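Local coordinates for protein protease LasA (Pseudomonas aeruginosa, PDB 3IT5) that is a secreted zinc metalloprotease that cuts pentaglycine cross-links in staphylococcal peptidoglycan and helps degrade host elastin, at residues T58-S63 against V87-Q92; A54-V59 against V69-G74. All blocks are in the same frame, centred on the assembly; numbering follows the deposited sequence.

Contact 1 (T58-S63 against V87-Q92); sequences TVRVLS and VSNGQQ
Val59 pairs with the 87-92 loop through both of its backbone polar groups. Val59 N donates to Gln91 O at 3.0 Å, and Val59 O accepts from Gly90 N, also at 3.0 Å. Two residues on, Val61 N donates to the side chain of Asn89. Asn89 OD1 accepts from Val61 N at 2.8 Å, with the donor tilted 31° from the amide plane. Asn89 CG is anti to its own carbonyl carbon (chi1 -74°), and the amide turns back to the strand although CB points away from it. Asn89 OD1 also lies at the edge of the Arg60 guanidinium, 3.4 Å from Arg60 CD.

At the other end, the backbones of Thr58 and Gln92 form an antiparallel non-hydrogen-bonded pair. Their side chains lie side by side, pointing the same way. Thr58 OG1 donates to Gln92 OE1 in a short hydrogen bond of 2.5 Å, in the carbonyl plane and on a lone pair. The Gln92 chain bends at chi2 (-61°), which brings CD alongside Thr58.

Ser88 to Gln91 form a type II beta turn, closed by Gln91 N to Ser88 O. Gln91 OE1 also accepts from Ser88 N, so both ends of the turn are tied. At the backbone angles of Gly90 a CB would press on the carbonyl O of Asn89. Val59 CG1 also meets Val87 CG2 at 3.7 Å, and the two side chains cross at about a right angle.

On this edge strand 57-63 meets a turn that runs into the short strand 92-93. The loop satisfies Val59 N and O through its backbone and Val61 N through Asn89 OD1, which stands in for a backbone acceptor. Gln92 adds a side-chain bond to Thr58.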
loop_
_atom_site.group_PDB
_atom_site.type_symbol
_atom_site.label_atom_id
_atom_site.label_comp_id
_atom_site.label_asym_id
_atom_site.label_seq_id
_atom_site.Cartn_x
_atom_site.Cartn_y
_atom_site.Cartn_z
ATOM N N THR A 58 1.186 15.630 1.571
ATOM C CA THR A 58 2.577 16.082 1.518
ATOM C C THR A 58 3.552 14.911 1.590
ATOM O O THR A 58 3.402 14.018 2.430
ATOM C CB THR A 58 2.895 17.062 2.661
ATOM O OG1 THR A 58 1.889 18.078 2.724
ATOM C CG2 THR A 58 4.267 17.719 2.469
ATOM N N VAL A 59 4.559 14.951 0.720
ATOM C CA VAL A 59 5.604 13.927 0.665
ATOM C C VAL A 59 6.722 14.189 1.676
ATOM O O VAL A 59 7.162 15.328 1.862
ATOM C CB VAL A 59 6.214 13.813 -0.763
ATOM C CG1 VAL A 59 7.419 12.855 -0.782
ATOM C CG2 VAL A 59 5.160 13.356 -1.761
ATOM N N ARG A 60 7.147 13.121 2.341
ATOM C CA ARG A 60 8.420 13.091 3.042
ATOM C C ARG A 60 9.240 11.950 2.457
ATOM O O ARG A 60 8.815 10.795 2.501
ATOM C CB ARG A 60 8.222 12.885 4.549
ATOM C CG ARG A 60 9.526 12.653 5.350
ATOM C CD ARG A 60 10.328 13.949 5.524
ATOM N NE ARG A 60 11.369 13.910 6.564
ATOM C CZ ARG A 60 11.336 13.178 7.680
ATOM N NH1 ARG A 60 10.300 12.397 7.965
ATOM N NH2 ARG A 60 12.345 13.245 8.541
ATOM N N VAL A 61 10.400 12.273 1.888
ATOM C CA VAL A 61 11.345 11.237 1.479
ATOM C C VAL A 61 12.271 10.941 2.663
ATOM O O VAL A 61 13.237 11.673 2.924
ATOM C CB VAL A 61 12.136 11.608 0.195
ATOM C CG1 VAL A 61 13.081 10.472 -0.213
ATOM C CG2 VAL A 61 11.177 11.914 -0.953
ATOM N N LEU A 62 11.941 9.872 3.383
ATOM C CA LEU A 62 12.676 9.454 4.581
ATOM C C LEU A 62 14.031 8.836 4.239
ATOM O O LEU A 62 14.978 8.931 5.018
ATOM C CB LEU A 62 11.829 8.479 5.412
ATOM C CG LEU A 62 10.699 9.116 6.231
ATOM C CD1 LEU A 62 9.450 8.244 6.260
ATOM C CD2 LEU A 62 11.169 9.437 7.642
ATOM N N SER A 63 14.108 8.208 3.066
ATOM C CA SER A 63 15.325 7.569 2.577
ATOM C C SER A 63 15.124 7.167 1.117
ATOM O O SER A 63 14.020 7.305 0.583
ATOM C CB SER A 63 15.658 6.332 3.417
ATOM O OG SER A 63 14.749 5.277 3.148
ATOM N N VAL A 87 9.949 11.962 -6.165
ATOM C CA VAL A 87 9.299 13.077 -5.466
ATOM C C VAL A 87 10.243 13.640 -4.396
ATOM O O VAL A 87 11.237 12.992 -4.042
ATOM C CB VAL A 87 7.919 12.684 -4.865
ATOM C CG1 VAL A 87 6.849 12.621 -5.963
ATOM C CG2 VAL A 87 7.998 11.370 -4.099
ATOM N N SER A 88 9.940 14.838 -3.901
ATOM C CA SER A 88 10.817 15.540 -2.957
ATOM C C SER A 88 10.134 15.874 -1.634
ATOM O O SER A 88 8.908 15.826 -1.528
ATOM C CB SER A 88 11.348 16.836 -3.585
ATOM O OG SER A 88 11.961 16.589 -4.837
ATOM N N ASN A 89 10.946 16.214 -0.633
ATOM C CA ASN A 89 10.461 16.708 0.648
ATOM C C ASN A 89 9.631 17.972 0.462
ATOM O O ASN A 89 10.079 18.923 -0.176
ATOM C CB ASN A 89 11.633 16.997 1.595
ATOM C CG ASN A 89 12.273 15.731 2.143
ATOM O OD1 ASN A 89 11.583 14.769 2.497
ATOM N ND2 ASN A 89 13.600 15.729 2.221
ATOM N N GLY A 90 8.420 17.969 1.012
ATOM C CA GLY A 90 7.532 19.125 0.932
ATOM C C GLY A 90 6.670 19.161 -0.319
ATOM O O GLY A 90 5.820 20.042 -0.464
ATOM N N GLN A 91 6.884 18.208 -1.223
ATOM C CA GLN A 91 6.114 18.144 -2.463
ATOM C C GLN A 91 4.678 17.718 -2.208
ATOM O O GLN A 91 4.416 16.622 -1.707
ATOM C CB GLN A 91 6.766 17.207 -3.488
ATOM C CG GLN A 91 5.952 17.042 -4.782
ATOM C CD GLN A 91 6.727 16.362 -5.896
ATOM O OE1 GLN A 91 7.921 16.081 -5.760
ATOM N NE2 GLN A 91 6.048 16.088 -7.009
ATOM N N GLN A 92 3.745 18.591 -2.568
ATOM C CA GLN A 92 2.342 18.245 -2.498
ATOM C C GLN A 92 1.983 17.404 -3.722
ATOM O O GLN A 92 2.437 17.688 -4.834
ATOM C CB GLN A 92 1.464 19.498 -2.377
ATOM C CG GLN A 92 1.963 20.557 -1.361
ATOM C CD GLN A 92 2.061 20.070 0.096
ATOM O OE1 GLN A 92 1.396 19.116 0.501
ATOM N NE2 GLN A 92 2.888 20.749 0.887
#

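Contact 2 (A54-V59 against V69-G74); sequences AHAGTV and VTHPSG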
loop_
_atom_site.group_PDB
_atom_site.type_symbol
_atom_site.label_atom_id
_atom_site.label_comp_id
_atom_site.label_asym_id
_atom_site.label_seq_id
_atom_site.Cartn_x
_atom_site.Cartn_y
_atom_site.Cartn_z
ATOM N N ALA A 54 -1.558 7.088 -2.699
ATOM C CA ALA A 54 -2.907 6.596 -2.469
ATOM C C ALA A 54 -3.887 7.747 -2.251
ATOM O O ALA A 54 -5.099 7.567 -2.365
ATOM C CB ALA A 54 -2.920 5.651 -1.292
ATOM N N HIS A 55 -3.350 8.930 -1.956
ATOM C CA HIS A 55 -4.163 10.108 -1.673
ATOM C C HIS A 55 -3.382 11.409 -1.838
ATOM O O HIS A 55 -2.149 11.401 -1.985
ATOM C CB HIS A 55 -4.702 10.033 -0.242
ATOM C CG HIS A 55 -3.630 9.932 0.797
ATOM N ND1 HIS A 55 -3.125 11.033 1.454
ATOM C CD2 HIS A 55 -2.965 8.862 1.291
ATOM C CE1 HIS A 55 -2.193 10.645 2.308
ATOM N NE2 HIS A 55 -2.074 9.332 2.224
ATOM N N ALA A 56 -4.122 12.516 -1.801
ATOM C CA ALA A 56 -3.562 13.860 -1.743
ATOM C C ALA A 56 -2.862 14.105 -0.410
ATOM O O ALA A 56 -3.303 13.614 0.631
ATOM C CB ALA A 56 -4.665 14.901 -1.949
ATOM N N GLY A 57 -1.774 14.867 -0.455
ATOM C CA GLY A 57 -1.044 15.241 0.751
ATOM C C GLY A 57 0.399 15.622 0.497
ATOM O O GLY A 57 0.795 15.898 -0.646
ATOM N N THR A 58 1.186 15.630 1.571
ATOM C CA THR A 58 2.577 16.082 1.518
ATOM C C THR A 58 3.552 14.911 1.590
ATOM O O THR A 58 3.402 14.018 2.430
ATOM C CB THR A 58 2.895 17.062 2.661
ATOM O OG1 THR A 58 1.889 18.078 2.724
ATOM C CG2 THR A 58 4.267 17.719 2.469
ATOM N N VAL A 59 4.559 14.951 0.720
ATOM C CA VAL A 59 5.604 13.927 0.665
ATOM C C VAL A 59 6.722 14.189 1.676
ATOM O O VAL A 59 7.162 15.328 1.862
ATOM C CB VAL A 59 6.214 13.813 -0.763
ATOM C CG1 VAL A 59 7.419 12.855 -0.782
ATOM C CG2 VAL A 59 5.160 13.356 -1.761
ATOM N N VAL A 69 3.158 9.856 2.576
ATOM C CA VAL A 69 2.274 10.901 2.058
ATOM C C VAL A 69 1.286 11.275 3.163
ATOM O O VAL A 69 0.541 10.425 3.655
ATOM C CB VAL A 69 1.548 10.462 0.754
ATOM C CG1 VAL A 69 0.645 11.579 0.221
ATOM C CG2 VAL A 69 2.565 10.064 -0.314
ATOM N N THR A 70 1.299 12.546 3.560
ATOM C CA THR A 70 0.539 12.997 4.719
ATOM C C THR A 70 -0.528 14.024 4.341
ATOM O O THR A 70 -0.210 15.105 3.832
ATOM C CB THR A 70 1.479 13.583 5.798
ATOM O OG1 THR A 70 2.534 12.647 6.073
ATOM C CG2 THR A 70 0.710 13.896 7.081
ATOM N N HIS A 71 -1.787 13.670 4.591
ATOM C CA HIS A 71 -2.941 14.534 4.319
ATOM C C HIS A 71 -3.123 15.546 5.462
ATOM O O HIS A 71 -2.702 15.277 6.592
ATOM C CB HIS A 71 -4.197 13.667 4.147
ATOM C CG HIS A 71 -5.345 14.363 3.481
ATOM N ND1 HIS A 71 -5.400 14.575 2.120
ATOM C CD2 HIS A 71 -6.491 14.875 3.986
ATOM C CE1 HIS A 71 -6.523 15.201 1.817
ATOM N NE2 HIS A 71 -7.206 15.392 2.932
ATOM N N PRO A 72 -3.723 16.723 5.175
ATOM C CA PRO A 72 -4.033 17.674 6.261
ATOM C C PRO A 72 -4.956 17.102 7.350
ATOM O O PRO A 72 -4.977 17.614 8.470
ATOM C CB PRO A 72 -4.725 18.826 5.528
ATOM C CG PRO A 72 -4.163 18.771 4.141
ATOM C CD PRO A 72 -3.971 17.315 3.846
ATOM N N SER A 73 -5.698 16.046 7.024
ATOM C CA SER A 73 -6.548 15.354 7.997
ATOM C C SER A 73 -5.765 14.660 9.118
ATOM O O SER A 73 -6.324 14.348 10.172
ATOM C CB SER A 73 -7.441 14.332 7.295
ATOM O OG SER A 73 -8.642 14.934 6.862
ATOM N N GLY A 74 -4.476 14.423 8.885
ATOM C CA GLY A 74 -3.673 13.600 9.782
ATOM C C GLY A 74 -3.464 12.230 9.163
ATOM O O GLY A 74 -2.386 11.640 9.293
#
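The His55 ring carries Val69 CG1 over one face, a CH-pi contact 4.0 Å from the ring centroid. His71 N lies at the ring edge. CG of His55 sits between its own backbone N and carbonyl carbon (chi1 58°), which starts the ring off toward Val69. The His71 ring has Pro72 CD over one face, offset toward the rim, and Ala56 O at its edge.

Both rings grip that one oxygen. His71 ND1 donates to Ala56 O at 2.7 Å, almost exactly in its own ring plane. His55 ND1 donates to Ala56 O as well, also at 2.7 Å. The two donors come from opposite faces of the carbonyl plane, each about 50° out of it. This implies that both ND1 atoms carry a proton.

Gly57 passes close to the other strand, with CA 3.2 Å from Thr70 O. A CB here would clash with Thr70 O and His71 N. Beyond it, the backbones of Thr58 and Thr70 exchange two hydrogen bonds, and Val69 CA makes a CA-H...O contact to Thr58 O.

The contact forms the open end of the beta hairpin of strands 57-63 and 66-70. Its second segment ends in the type I turn from His71 to Gly74, which leads into strand 75-83, where Thr77 and Tyr79 touch Val69. Strand 92-93 lies along the other edge of strand 57-63, and its Val93 touches Val59 and Val69 on the face they share.

In the fold
From the N terminus, the chain reaches 54-59 first and runs into strand 57-63. It turns back as strand 66-70, and contact 2 closes this short hairpin at 69-74. The chain then continues through strand 75-83 to the loop 87-92, where contact 1 closes a longer circuit on 58-63. Both contacts start from the same strand and share Thr58 and Val59, so their spans, 54 to 74 and 58 to 92, overlap. From Thr58, the short circuit to Thr70 lies within the long one to Gln92. Strand 57-63 is therefore paired along both edges. Together the contacts tie this hairpin into the antiparallel sheet of the M23 peptidase domain, away from the zinc site.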